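Local atomic coordinates of O-methyltransferase family 3 (Niastella koreensis, PDB entry 7CVW), a protein that transfers a methyl group from S-adenosyl-L-methionine to a hydroxyl of catechol-like compounds in a magnesium-dependent reaction, without regiospecificity. Residues Q57-L62 and A78-G83; R84-E89 and Q110-T115; D165-D170 and G214-I219; G171-E176 and Q184-F189. All coordinates share one frame; numbering follows the deposited sequence.

Contact 1 (Q57-L62 and A78-G83); sequences QAKNIL and ALPKNG
Leu79 and Ile61 meet through their terminal methyls, CD2 of the leucine lying 3.8 Å from CD1 of the isoleucine as the two side chains pass at a slant. Leu79 CG, anti to the carbonyl carbon (chi1 -67°), lies beside the backbone N, and the branch beyond it, CD2, does the touching. This CD2 is also 3.7 Å from Lys59 O, so one methyl touches both side chain and carbonyl; leucine's branched apolar end suits a place against a buried isoleucine. The puckered ring of Pro80 brings CD to 3.4 Å from Ala58 O. The fold here is the class I Rossmann-like methyltransferase: 57-62 leads from a Schellman motif at Gln57 into strand 60-64, while 78-83 is the loop between helix 70-76 and strand 84-89, the neighbouring strand of the sheet. A type I turn from Pro80 to Gly83, with Gly83 N hydrogen-bonded to Pro80 O, bends this loop. Gly83 CA then comes within 3.1 Å of Lys59 O, a closeness that suits a residue without a side chain. On the solvent side, Lys59 stretches out and crosses Asn82 at about a right angle, its CE 4.0 Å from Asn82 ND2; long polar lysine and turn asparagine suit exposure. A water donates to both Ala58 O, at 2.7 Å, and Ala78 O, at 2.8 Å.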
loop_
_atom_site.group_PDB
_atom_site.type_symbol
_atom_site.label_atom_id
_atom_site.label_comp_id
_atom_site.label_asym_id
_atom_site.label_seq_id
_atom_site.Cartn_x
_atom_site.Cartn_y
_atom_site.Cartn_z
ATOM N N GLN A 57 12.665 0.308 -5.711
ATOM C CA GLN A 57 13.676 0.436 -6.798
ATOM C C GLN A 57 14.099 -0.977 -7.205
ATOM O O GLN A 57 15.299 -1.274 -7.317
ATOM C CB GLN A 57 14.834 1.301 -6.311
ATOM C CG GLN A 57 14.356 2.687 -5.905
ATOM C CD GLN A 57 15.521 3.567 -5.557
ATOM O OE1 GLN A 57 16.131 3.423 -4.502
ATOM N NE2 GLN A 57 15.841 4.468 -6.466
ATOM N N ALA A 58 13.112 -1.846 -7.406
ATOM C CA ALA A 58 13.365 -3.278 -7.628
ATOM C C ALA A 58 14.169 -3.485 -8.914
ATOM O O ALA A 58 13.825 -2.936 -9.966
ATOM C CB ALA A 58 12.072 -4.048 -7.653
ATOM N N LYS A 59 15.222 -4.274 -8.801
ATOM C CA LYS A 59 16.000 -4.809 -9.941
ATOM C C LYS A 59 15.807 -6.330 -10.042
ATOM O O LYS A 59 16.025 -6.887 -11.132
ATOM C CB LYS A 59 17.480 -4.454 -9.766
ATOM C CG LYS A 59 18.394 -5.065 -10.819
ATOM C CD LYS A 59 19.882 -4.838 -10.616
ATOM C CE LYS A 59 20.687 -5.561 -11.674
ATOM N NZ LYS A 59 22.131 -5.428 -11.408
ATOM N N ASN A 60 15.459 -6.991 -8.936
ATOM C CA ASN A 60 15.318 -8.462 -8.848
ATOM C C ASN A 60 14.028 -8.769 -8.096
ATOM O O ASN A 60 13.912 -8.418 -6.920
ATOM C CB ASN A 60 16.541 -9.103 -8.201
ATOM C CG ASN A 60 17.733 -9.072 -9.136
ATOM O OD1 ASN A 60 17.726 -9.724 -10.179
ATOM N ND2 ASN A 60 18.738 -8.275 -8.805
ATOM N N ILE A 61 13.085 -9.399 -8.776
ATOM C CA ILE A 61 11.753 -9.692 -8.190
ATOM C C ILE A 61 11.519 -11.194 -8.257
ATOM O O ILE A 61 11.912 -11.827 -9.278
ATOM C CB ILE A 61 10.635 -8.894 -8.881
ATOM C CG1 ILE A 61 10.816 -7.381 -8.680
ATOM C CG2 ILE A 61 9.277 -9.351 -8.368
ATOM C CD1 ILE A 61 9.864 -6.580 -9.496
ATOM N N LEU A 62 10.945 -11.754 -7.194
ATOM C CA LEU A 62 10.530 -13.179 -7.149
ATOM C C LEU A 62 9.028 -13.222 -6.997
ATOM O O LEU A 62 8.506 -12.554 -6.101
ATOM C CB LEU A 62 11.199 -13.894 -5.972
ATOM C CG LEU A 62 10.792 -15.343 -5.708
ATOM C CD1 LEU A 62 11.118 -16.266 -6.872
ATOM C CD2 LEU A 62 11.504 -15.836 -4.477
ATOM N N ALA A 78 8.061 -2.513 -13.942
ATOM C CA ALA A 78 8.757 -1.574 -13.040
ATOM C C ALA A 78 10.276 -1.760 -13.142
ATOM O O ALA A 78 10.985 -0.922 -12.589
ATOM C CB ALA A 78 8.316 -1.782 -11.621
ATOM N N LEU A 79 10.760 -2.850 -13.731
ATOM C CA LEU A 79 12.198 -3.200 -13.731
ATOM C C LEU A 79 12.988 -2.283 -14.660
ATOM O O LEU A 79 12.484 -1.855 -15.699
ATOM C CB LEU A 79 12.390 -4.636 -14.203
ATOM C CG LEU A 79 11.858 -5.734 -13.286
ATOM C CD1 LEU A 79 11.922 -7.073 -14.010
ATOM C CD2 LEU A 79 12.631 -5.805 -11.992
ATOM N N PRO A 80 14.277 -2.047 -14.350
ATOM C CA PRO A 80 15.183 -1.480 -15.343
ATOM C C PRO A 80 15.457 -2.531 -16.427
ATOM O O PRO A 80 15.094 -3.694 -16.258
ATOM C CB PRO A 80 16.405 -1.120 -14.488
ATOM C CG PRO A 80 16.425 -2.180 -13.410
ATOM C CD PRO A 80 14.954 -2.373 -13.085
ATOM N N LYS A 81 16.106 -2.146 -17.532
ATOM C CA LYS A 81 16.295 -3.090 -18.670
ATOM C C LYS A 81 17.188 -4.272 -18.262
ATOM O O LYS A 81 17.019 -5.355 -18.872
ATOM C CB LYS A 81 16.816 -2.398 -19.937
ATOM C CG LYS A 81 16.317 -3.055 -21.218
ATOM C CD LYS A 81 16.495 -2.235 -22.492
ATOM C CE LYS A 81 17.944 -2.020 -22.856
ATOM N NZ LYS A 81 18.074 -1.030 -23.948
ATOM N N ASN A 82 18.067 -4.108 -17.271
ATOM C CA ASN A 82 18.973 -5.188 -16.791
ATOM C C ASN A 82 18.363 -5.908 -15.575
ATOM O O ASN A 82 19.085 -6.719 -14.941
ATOM C CB ASN A 82 20.378 -4.669 -16.457
ATOM C CG ASN A 82 20.454 -3.712 -15.287
ATOM O OD1 ASN A 82 19.452 -3.195 -14.809
ATOM N ND2 ASN A 82 21.667 -3.410 -14.856
ATOM N N GLY A 83 17.104 -5.598 -15.244
ATOM C CA GLY A 83 16.410 -6.214 -14.100
ATOM C C GLY A 83 15.840 -7.565 -14.469
ATOM O O GLY A 83 15.751 -7.890 -15.660
HETATM O O HOH W 1 12.412 -0.629 -10.232
#

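Contact 2 (R84-E89 and Q110-T115); sequences RLITLE and QVQIRT. With SAH (S-adenosyl-L-homocysteine), chain E.
Strands 84-89 and 111-115 run parallel, 18° apart, and are joined by an evenly spaced ladder of backbone hydrogen bonds from Leu85 N to Gln110 O (2.8 Å) up to Glu89 N to Arg114 O (3.0 Å). With helix 92-104 they form a beta-alpha-beta unit at one edge of the Rossmann-like sheet. On one face Thr87 and Ile113 lie side by side, Thr87 CG2 3.7 Å from Ile113 CG1; beta-branched residues suit such extended backbone. With Thr87 OG1 anti to the backbone N (chi1 -175°), CG2 falls between that N and the carbonyl carbon, on the Ile113 side, while OG1 hydrogen-bonds Glu63 and Thr66. On the other face Leu88 CD2 rests 3.8 Å from Arg114 CB, while the arginine's tip makes a salt bridge with Glu128 and its NE a weak hydrogen bond to Gln112 OE1. Glu89 suits a diol: its carboxylate takes both ribose hydroxyls of S-adenosyl-L-homocysteine, O3' on OE1 at 2.6 Å and O2' on OE2 at 2.6 Å.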
loop_
_atom_site.group_PDB
_atom_site.type_symbol
_atom_site.label_atom_id
_atom_site.label_comp_id
_atom_site.label_asym_id
_atom_site.label_seq_id
_atom_site.Cartn_x
_atom_site.Cartn_y
_atom_site.Cartn_z
ATOM N N ARG A 84 15.452 -8.356 -13.474
ATOM C CA ARG A 84 14.962 -9.727 -13.698
ATOM C C ARG A 84 13.798 -10.012 -12.763
ATOM O O ARG A 84 13.799 -9.531 -11.611
ATOM C CB ARG A 84 16.089 -10.739 -13.467
ATOM C CG ARG A 84 17.247 -10.633 -14.452
ATOM C CD ARG A 84 16.853 -11.027 -15.869
ATOM N NE ARG A 84 17.961 -10.900 -16.812
ATOM C CZ ARG A 84 18.250 -9.825 -17.552
ATOM N NH1 ARG A 84 17.512 -8.727 -17.501
ATOM N NH2 ARG A 84 19.296 -9.863 -18.362
ATOM N N LEU A 85 12.834 -10.767 -13.258
ATOM C CA LEU A 85 11.760 -11.335 -12.420
ATOM C C LEU A 85 11.745 -12.849 -12.633
ATOM O O LEU A 85 11.662 -13.325 -13.771
ATOM C CB LEU A 85 10.434 -10.673 -12.786
ATOM C CG LEU A 85 9.257 -10.979 -11.858
ATOM C CD1 LEU A 85 8.239 -9.857 -11.913
ATOM C CD2 LEU A 85 8.614 -12.301 -12.205
ATOM N N ILE A 86 11.854 -13.590 -11.551
ATOM C CA ILE A 86 11.720 -15.071 -11.568
ATOM C C ILE A 86 10.333 -15.408 -11.014
ATOM O O ILE A 86 9.977 -14.893 -9.968
ATOM C CB ILE A 86 12.845 -15.709 -10.736
ATOM C CG1 ILE A 86 14.223 -15.345 -11.302
ATOM C CG2 ILE A 86 12.626 -17.202 -10.672
ATOM C CD1 ILE A 86 15.384 -15.820 -10.450
ATOM N N THR A 87 9.533 -16.171 -11.747
ATOM C CA THR A 87 8.166 -16.534 -11.285
ATOM C C THR A 87 8.054 -18.049 -11.294
ATOM O O THR A 87 8.561 -18.680 -12.256
ATOM C CB THR A 87 7.120 -15.784 -12.115
ATOM O OG1 THR A 87 5.809 -16.044 -11.583
ATOM C CG2 THR A 87 7.180 -16.140 -13.580
ATOM N N LEU A 88 7.407 -18.605 -10.277
ATOM C CA LEU A 88 7.312 -20.068 -10.065
ATOM C C LEU A 88 5.874 -20.507 -10.317
ATOM O O LEU A 88 4.939 -19.858 -9.829
ATOM C CB LEU A 88 7.740 -20.420 -8.648
ATOM C CG LEU A 88 9.071 -19.845 -8.179
ATOM C CD1 LEU A 88 9.492 -20.431 -6.833
ATOM C CD2 LEU A 88 10.158 -19.948 -9.216
ATOM N N GLU A 89 5.698 -21.520 -11.160
ATOM C CA GLU A 89 4.360 -22.008 -11.532
ATOM C C GLU A 89 4.390 -23.528 -11.629
ATOM O O GLU A 89 5.124 -24.054 -12.476
ATOM C CB GLU A 89 3.954 -21.378 -12.864
ATOM C CG GLU A 89 2.648 -21.941 -13.400
ATOM C CD GLU A 89 1.488 -21.829 -12.416
ATOM O OE1 GLU A 89 1.213 -20.707 -11.904
ATOM O OE2 GLU A 89 0.858 -22.866 -12.134
ATOM N N GLN A 110 13.521 -10.552 -19.634
ATOM C CA GLN A 110 13.577 -10.095 -18.221
ATOM C C GLN A 110 12.815 -11.034 -17.279
ATOM O O GLN A 110 12.975 -10.890 -16.059
ATOM C CB GLN A 110 13.019 -8.686 -18.110
ATOM C CG GLN A 110 13.930 -7.643 -18.754
ATOM C CD GLN A 110 13.140 -6.384 -18.976
ATOM O OE1 GLN A 110 12.320 -6.304 -19.893
ATOM N NE2 GLN A 110 13.371 -5.398 -18.121
ATOM N N VAL A 111 11.988 -11.920 -17.795
ATOM C CA VAL A 111 11.138 -12.770 -16.924
ATOM C C VAL A 111 11.559 -14.206 -17.159
ATOM O O VAL A 111 11.540 -14.629 -18.306
ATOM C CB VAL A 111 9.644 -12.544 -17.189
ATOM C CG1 VAL A 111 8.784 -13.528 -16.400
ATOM C CG2 VAL A 111 9.267 -11.094 -16.884
ATOM N N GLN A 112 11.835 -14.933 -16.083
ATOM C CA GLN A 112 12.120 -16.373 -16.132
ATOM C C GLN A 112 10.977 -17.103 -15.428
ATOM O O GLN A 112 10.764 -16.866 -14.224
ATOM C CB GLN A 112 13.446 -16.710 -15.473
ATOM C CG GLN A 112 13.729 -18.200 -15.575
ATOM C CD GLN A 112 15.018 -18.591 -14.903
ATOM O OE1 GLN A 112 15.245 -18.315 -13.725
ATOM N NE2 GLN A 112 15.861 -19.276 -15.661
ATOM N N ILE A 113 10.269 -17.953 -16.158
ATOM C CA ILE A 113 9.206 -18.809 -15.581
ATOM C C ILE A 113 9.845 -20.143 -15.244
ATOM O O ILE A 113 10.405 -20.751 -16.145
ATOM C CB ILE A 113 8.013 -19.000 -16.522
ATOM C CG1 ILE A 113 7.420 -17.651 -16.922
ATOM C CG2 ILE A 113 6.991 -19.918 -15.873
ATOM C CD1 ILE A 113 6.468 -17.717 -18.085
ATOM N N ARG A 114 9.748 -20.574 -13.990
ATOM C CA ARG A 114 10.278 -21.890 -13.577
ATOM C C ARG A 114 9.092 -22.792 -13.281
ATOM O O ARG A 114 8.244 -22.408 -12.428
ATOM C CB ARG A 114 11.168 -21.733 -12.356
ATOM C CG ARG A 114 12.475 -21.024 -12.646
ATOM C CD ARG A 114 13.478 -21.814 -11.872
ATOM N NE ARG A 114 14.613 -20.997 -11.713
ATOM C CZ ARG A 114 15.640 -21.298 -10.958
ATOM N NH1 ARG A 114 15.710 -22.426 -10.264
ATOM N NH2 ARG A 114 16.607 -20.420 -10.930
ATOM N N THR A 115 8.984 -23.916 -13.988
ATOM C CA THR A 115 7.792 -24.796 -13.948
ATOM C C THR A 115 8.025 -25.911 -12.926
ATOM O O THR A 115 8.667 -26.905 -13.232
ATOM C CB THR A 115 7.460 -25.366 -15.328
ATOM O OG1 THR A 115 7.379 -24.268 -16.254
ATOM C CG2 THR A 115 6.178 -26.172 -15.295
HETATM N N SAH E . -0.252 -14.057 -9.287
HETATM C CA SAH E . -1.205 -14.463 -10.339
HETATM C CB SAH E . -2.236 -15.457 -9.782
HETATM C CG SAH E . -1.650 -16.713 -9.229
HETATM S SD SAH E . -3.060 -17.879 -9.046
HETATM C C SAH E . -1.884 -13.185 -10.834
HETATM O O SAH E . -1.959 -13.012 -11.997
HETATM O OXT SAH E . -2.305 -12.468 -9.992
HETATM C "C5'" SAH E . -2.231 -19.245 -8.174
HETATM C "C4'" SAH E . -1.256 -19.962 -9.067
HETATM O "O4'" SAH E . -0.444 -20.775 -8.211
HETATM C "C3'" SAH E . -1.858 -20.931 -10.108
HETATM O "O3'" SAH E . -1.380 -20.686 -11.418
HETATM C "C2'" SAH E . -1.425 -22.315 -9.618
HETATM O "O2'" SAH E . -1.230 -23.249 -10.645
HETATM C "C1'" SAH E . -0.141 -21.954 -8.897
HETATM N N9 SAH E . 0.323 -22.941 -7.950
HETATM C C8 SAH E . -0.418 -23.838 -7.239
HETATM N N7 SAH E . 0.306 -24.624 -6.492
HETATM C C5 SAH E . 1.607 -24.224 -6.722
HETATM C C6 SAH E . 2.848 -24.660 -6.218
HETATM N N6 SAH E . 2.982 -25.657 -5.369
HETATM N N1 SAH E . 3.946 -24.047 -6.667
HETATM C C2 SAH E . 3.806 -23.049 -7.538
HETATM N N3 SAH E . 2.704 -22.571 -8.089
HETATM C C4 SAH E . 1.623 -23.182 -7.619
#

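Contact 3 (D165-D170 and G214-I219); sequences DNVIRD and GMALAI. With MG (magnesium ion), chain C.
Asp165 and Met215 touch where the chain of the Rossmann-like fold passes from strand 160-165 into a loop alongside the antiparallel strand 213-220, and the loop that follows strand 160-165 carries part of the metal site. Asp165 OD2 and Asn166 OD1 each bind the magnesium ion at 2.4 Å, Asp139 adds a third protein ligand, and two waters also bind. Oxygen-bearing carboxylate and amide groups suit this hard cation, and Asn166 ND2 is held by Asp213. Among the backbone hydrogen bonds, Val167 N donates to Gly214 O at 3.1 Å in a nearly straight N-H...O line (171°), although the donor stands above the carbonyl plane; Asn166 N gives the same oxygen a weak, bent bond. In van der Waals contact, Ile168 CB lies 3.7 Å from Gly214 N; glycine suits the place because a CB there would point at the loop and run into Ile168 CG1. Val167 CG2, between its backbone N and carbonyl carbon, reaches Ala216, whose small CB sits 4.4 Å away. Met215, with its chain extended beyond CG, slants past the aspartate: its CG is 3.3 Å and its CE 3.4 Å from Asp165 OD1, the carboxylate oxygen not bound to the metal.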
loop_
_atom_site.group_PDB
_atom_site.type_symbol
_atom_site.label_atom_id
_atom_site.label_comp_id
_atom_site.label_asym_id
_atom_site.label_seq_id
_atom_site.Cartn_x
_atom_site.Cartn_y
_atom_site.Cartn_z
ATOM N N ASP A 165 -0.695 -12.373 -1.139
ATOM C CA ASP A 165 -2.096 -12.095 -1.526
ATOM C C ASP A 165 -3.054 -13.073 -0.835
ATOM O O ASP A 165 -2.647 -14.199 -0.498
ATOM C CB ASP A 165 -2.262 -12.156 -3.048
ATOM C CG ASP A 165 -3.534 -11.543 -3.590
ATOM O OD1 ASP A 165 -4.072 -10.650 -2.915
ATOM O OD2 ASP A 165 -3.968 -11.950 -4.708
ATOM N N ASN A 166 -4.319 -12.659 -0.687
ATOM C CA ASN A 166 -5.436 -13.578 -0.316
ATOM C C ASN A 166 -5.302 -14.044 1.138
ATOM O O ASN A 166 -5.460 -15.247 1.422
ATOM C CB ASN A 166 -5.522 -14.786 -1.254
ATOM C CG ASN A 166 -5.530 -14.396 -2.722
ATOM O OD1 ASN A 166 -4.620 -14.777 -3.455
ATOM N ND2 ASN A 166 -6.525 -13.633 -3.150
ATOM N N VAL A 167 -5.085 -13.114 2.065
ATOM C CA VAL A 167 -4.880 -13.467 3.499
ATOM C C VAL A 167 -6.104 -13.110 4.360
ATOM O O VAL A 167 -5.988 -13.333 5.565
ATOM C CB VAL A 167 -3.587 -12.851 4.053
ATOM C CG1 VAL A 167 -2.363 -13.385 3.315
ATOM C CG2 VAL A 167 -3.641 -11.338 4.071
ATOM N N ILE A 168 -7.234 -12.682 3.789
ATOM C CA ILE A 168 -8.468 -12.308 4.551
ATOM C C ILE A 168 -9.669 -13.170 4.134
ATOM O O ILE A 168 -10.470 -13.525 5.009
ATOM C CB ILE A 168 -8.748 -10.795 4.433
ATOM C CG1 ILE A 168 -7.676 -9.976 5.159
ATOM C CG2 ILE A 168 -10.135 -10.440 4.942
ATOM C CD1 ILE A 168 -7.473 -10.322 6.623
ATOM N N ARG A 169 -9.816 -13.509 2.852
ATOM C CA ARG A 169 -10.807 -14.502 2.349
ATOM C C ARG A 169 -12.214 -14.166 2.858
ATOM O O ARG A 169 -12.847 -15.008 3.502
ATOM C CB ARG A 169 -10.432 -15.931 2.755
ATOM C CG ARG A 169 -8.987 -16.337 2.522
ATOM C CD ARG A 169 -8.444 -16.030 1.153
ATOM N NE ARG A 169 -9.234 -16.506 0.034
ATOM C CZ ARG A 169 -8.814 -17.334 -0.922
ATOM N NH1 ARG A 169 -9.637 -17.638 -1.908
ATOM N NH2 ARG A 169 -7.581 -17.806 -0.934
ATOM N N ASP A 170 -12.686 -12.958 2.576
ATOM C CA ASP A 170 -14.086 -12.532 2.818
ATOM C C ASP A 170 -14.332 -12.508 4.331
ATOM O O ASP A 170 -15.486 -12.581 4.716
ATOM C CB ASP A 170 -15.078 -13.452 2.099
ATOM C CG ASP A 170 -16.429 -12.828 1.782
ATOM O OD1 ASP A 170 -16.484 -11.606 1.672
ATOM O OD2 ASP A 170 -17.427 -13.593 1.666
ATOM N N GLY A 214 -7.535 -9.412 1.201
ATOM C CA GLY A 214 -6.471 -8.551 1.718
ATOM C C GLY A 214 -5.115 -9.074 1.318
ATOM O O GLY A 214 -4.971 -10.257 0.935
ATOM N N MET A 215 -4.126 -8.216 1.438
ATOM C CA MET A 215 -2.716 -8.548 1.153
ATOM C C MET A 215 -1.899 -8.243 2.399
ATOM O O MET A 215 -2.085 -7.151 2.986
ATOM C CB MET A 215 -2.161 -7.738 -0.017
ATOM C CG MET A 215 -2.746 -8.129 -1.330
ATOM S SD MET A 215 -1.710 -7.521 -2.708
ATOM C CE MET A 215 -2.873 -7.727 -4.066
ATOM N N ALA A 216 -0.964 -9.119 2.736
ATOM C CA ALA A 216 0.039 -8.818 3.788
ATOM C C ALA A 216 1.219 -8.100 3.138
ATOM O O ALA A 216 1.616 -8.463 2.040
ATOM C CB ALA A 216 0.527 -10.056 4.472
ATOM N N LEU A 217 1.756 -7.100 3.829
ATOM C CA LEU A 217 2.955 -6.364 3.381
ATOM C C LEU A 217 3.969 -6.441 4.509
ATOM O O LEU A 217 3.607 -6.092 5.640
ATOM C CB LEU A 217 2.604 -4.899 3.094
ATOM C CG LEU A 217 2.093 -4.577 1.690
ATOM C CD1 LEU A 217 0.767 -5.228 1.415
ATOM C CD2 LEU A 217 2.020 -3.063 1.474
ATOM N N ALA A 218 5.188 -6.866 4.209
ATOM C CA ALA A 218 6.244 -7.015 5.233
ATOM C C ALA A 218 7.556 -6.457 4.695
ATOM O O ALA A 218 7.913 -6.748 3.543
ATOM C CB ALA A 218 6.356 -8.466 5.613
ATOM N N ILE A 219 8.275 -5.712 5.526
ATOM C CA ILE A 219 9.629 -5.215 5.190
ATOM C C ILE A 219 10.632 -5.925 6.084
ATOM O O ILE A 219 10.494 -5.903 7.315
ATOM C CB ILE A 219 9.728 -3.692 5.295
ATOM C CG1 ILE A 219 8.621 -3.021 4.499
ATOM C CG2 ILE A 219 11.106 -3.250 4.839
ATOM C CD1 ILE A 219 8.561 -1.547 4.731
HETATM MG MG MG C . -4.025 -14.110 -5.706
HETATM O O HOH W 2 -4.309 -13.153 -7.871
HETATM O O HOH W 3 -4.187 -16.551 -6.219
#

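Contact 4 (G171-E176 and Q184-F189); sequences GKVLDE and QGARRF
Arg187 reaches from helix 181-195 to the short 3-10 segment 172-174, sliding past Val173 in the opposite direction. Its CB points toward the loop, and CG, anti to the carbonyl carbon (chi1 -76°), packs 3.8 Å from Val173 CB. CG and CD each pass 3.3 Å from Val173 O, and CD also lies 3.6 Å from Asp175 O. The bend at chi3 (47°) places NE 3.9 Å from Glu176 CA. That same CA stands 3.6 Å above the guanidinium plane, over its centre, and NH2 reaches Glu176 CB at 3.8 Å. NH1 donates in the plane of the group to Val173 O at 2.7 Å. Arginine suits the place because its aliphatic stem can lie on valine while its flat tip binds a carbonyl. The preceding residue, small Ala186, lets its CB meet Val173 CG1 at 3.7 Å. Tyr12 of the second subunit packs on Val173, Leu174 and Arg187. The loop after strand 160-165 thus lies against helix 181-195, whose Arg188 and Phe189 touch helix 145-154.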
loop_
_atom_site.group_PDB
_atom_site.type_symbol
_atom_site.label_atom_id
_atom_site.label_comp_id
_atom_site.label_asym_id
_atom_site.label_seq_id
_atom_site.Cartn_x
_atom_site.Cartn_y
_atom_site.Cartn_z
ATOM N N GLY A 171 -13.277 -12.404 5.148
ATOM C CA GLY A 171 -13.372 -12.336 6.619
ATOM C C GLY A 171 -13.483 -13.709 7.252
ATOM O O GLY A 171 -13.667 -13.775 8.467
ATOM N N LYS A 172 -13.371 -14.775 6.465
ATOM C CA LYS A 172 -13.482 -16.173 6.971
ATOM C C LYS A 172 -12.280 -16.492 7.865
ATOM O O LYS A 172 -12.357 -17.467 8.610
ATOM C CB LYS A 172 -13.596 -17.164 5.811
ATOM C CG LYS A 172 -14.947 -17.098 5.105
ATOM C CD LYS A 172 -15.152 -18.195 4.104
ATOM C CE LYS A 172 -14.502 -17.895 2.777
ATOM N NZ LYS A 172 -15.016 -18.803 1.720
ATOM N N VAL A 173 -11.189 -15.737 7.781
ATOM C CA VAL A 173 -10.021 -15.954 8.677
ATOM C C VAL A 173 -10.448 -15.725 10.140
ATOM O O VAL A 173 -9.669 -16.102 11.017
ATOM C CB VAL A 173 -8.791 -15.097 8.323
ATOM C CG1 VAL A 173 -8.159 -15.546 7.017
ATOM C CG2 VAL A 173 -9.135 -13.613 8.323
ATOM N N LEU A 174 -11.577 -15.064 10.402
ATOM C CA LEU A 174 -12.066 -14.887 11.800
ATOM C C LEU A 174 -12.594 -16.217 12.356
ATOM O O LEU A 174 -12.734 -16.344 13.575
ATOM C CB LEU A 174 -13.171 -13.835 11.822
ATOM C CG LEU A 174 -12.737 -12.410 11.499
ATOM C CD1 LEU A 174 -13.885 -11.466 11.758
ATOM C CD2 LEU A 174 -11.527 -12.000 12.323
ATOM N N ASP A 175 -12.915 -17.180 11.505
ATOM C CA ASP A 175 -13.506 -18.479 11.928
ATOM C C ASP A 175 -12.381 -19.468 12.251
ATOM O O ASP A 175 -11.827 -20.104 11.312
ATOM C CB ASP A 175 -14.433 -19.035 10.846
ATOM C CG ASP A 175 -15.097 -20.356 11.217
ATOM O OD1 ASP A 175 -14.854 -20.865 12.333
ATOM O OD2 ASP A 175 -15.843 -20.854 10.382
ATOM N N GLU A 176 -12.084 -19.634 13.539
ATOM C CA GLU A 176 -11.037 -20.564 14.043
ATOM C C GLU A 176 -11.381 -22.000 13.638
ATOM O O GLU A 176 -10.463 -22.802 13.551
ATOM C CB GLU A 176 -10.885 -20.457 15.567
ATOM C CG GLU A 176 -12.194 -20.260 16.309
ATOM C CD GLU A 176 -12.669 -18.815 16.381
ATOM O OE1 GLU A 176 -12.000 -18.023 17.076
ATOM O OE2 GLU A 176 -13.694 -18.475 15.735
ATOM N N GLN A 184 -7.513 -21.813 6.349
ATOM C CA GLN A 184 -6.534 -22.306 7.343
ATOM C C GLN A 184 -5.126 -21.827 6.961
ATOM O O GLN A 184 -4.346 -21.408 7.864
ATOM C CB GLN A 184 -6.554 -23.829 7.428
ATOM C CG GLN A 184 -7.883 -24.395 7.877
ATOM C CD GLN A 184 -7.828 -25.899 8.009
ATOM O OE1 GLN A 184 -6.862 -26.551 7.616
ATOM N NE2 GLN A 184 -8.872 -26.464 8.586
ATOM N N GLY A 185 -4.787 -21.871 5.678
ATOM C CA GLY A 185 -3.458 -21.424 5.230
ATOM C C GLY A 185 -3.250 -19.961 5.547
ATOM O O GLY A 185 -2.167 -19.592 6.024
ATOM N N ALA A 186 -4.264 -19.145 5.305
ATOM C CA ALA A 186 -4.191 -17.696 5.578
ATOM C C ALA A 186 -4.060 -17.458 7.085
ATOM O O ALA A 186 -3.257 -16.632 7.473
ATOM C CB ALA A 186 -5.410 -17.019 5.004
ATOM N N ARG A 187 -4.881 -18.122 7.904
ATOM C CA ARG A 187 -4.867 -17.932 9.377
ATOM C C ARG A 187 -3.487 -18.278 9.908
ATOM O O ARG A 187 -2.999 -17.580 10.780
ATOM C CB ARG A 187 -5.914 -18.772 10.107
ATOM C CG ARG A 187 -7.333 -18.232 9.977
ATOM C CD ARG A 187 -8.370 -19.151 10.632
ATOM N NE ARG A 187 -7.937 -19.545 11.968
ATOM C CZ ARG A 187 -7.986 -18.785 13.057
ATOM N NH1 ARG A 187 -8.509 -17.567 13.033
ATOM N NH2 ARG A 187 -7.516 -19.254 14.199
ATOM N N ARG A 188 -2.891 -19.371 9.442
ATOM C CA ARG A 188 -1.604 -19.850 9.984
ATOM C C ARG A 188 -0.511 -18.859 9.581
ATOM O O ARG A 188 0.338 -18.526 10.404
ATOM C CB ARG A 188 -1.318 -21.275 9.505
ATOM C CG ARG A 188 -0.135 -21.911 10.205
ATOM C CD ARG A 188 -0.097 -23.413 10.020
ATOM N NE ARG A 188 0.188 -23.751 8.639
ATOM C CZ ARG A 188 1.412 -23.870 8.126
ATOM N NH1 ARG A 188 2.494 -23.782 8.893
ATOM N NH2 ARG A 188 1.544 -24.128 6.833
ATOM N N PHE A 189 -0.529 -18.395 8.325
ATOM C CA PHE A 189 0.427 -17.385 7.821
ATOM C C PHE A 189 0.291 -16.106 8.654
ATOM O O PHE A 189 1.286 -15.472 8.974
ATOM C CB PHE A 189 0.171 -17.139 6.329
ATOM C CG PHE A 189 0.927 -15.960 5.791
ATOM C CD1 PHE A 189 2.239 -16.102 5.386
ATOM C CD2 PHE A 189 0.337 -14.698 5.747
ATOM C CE1 PHE A 189 2.945 -15.011 4.910
ATOM C CE2 PHE A 189 1.059 -13.609 5.287
ATOM C CZ PHE A 189 2.348 -13.773 4.861
#

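Contacts 1 and 2 adjoin within one sheet, their centres 12 Å apart, strand 60-64 lying next to strand 84-89; Ile86 N and Ile61 O are 2.9 Å apart. Contacts 3 and 4 form a second pair, 11 Å between centres, on the other side of the chain's centre: Val167 O touches Val173 CG1 at 3.4 Å, and both contacts reach the second subunit. Glu89 of contact 2 binds the ribose of S-adenosyl-L-homocysteine; Asp165 and Asn166 of contact 3 bind the magnesium ion with Asp139, and 22 Å separates the two contact centres. The side chain of Ile61 in contact 1 is about 11 Å from S-adenosyl-L-homocysteine, and that of Ala186 in contact 4 about 11 Å from the metal.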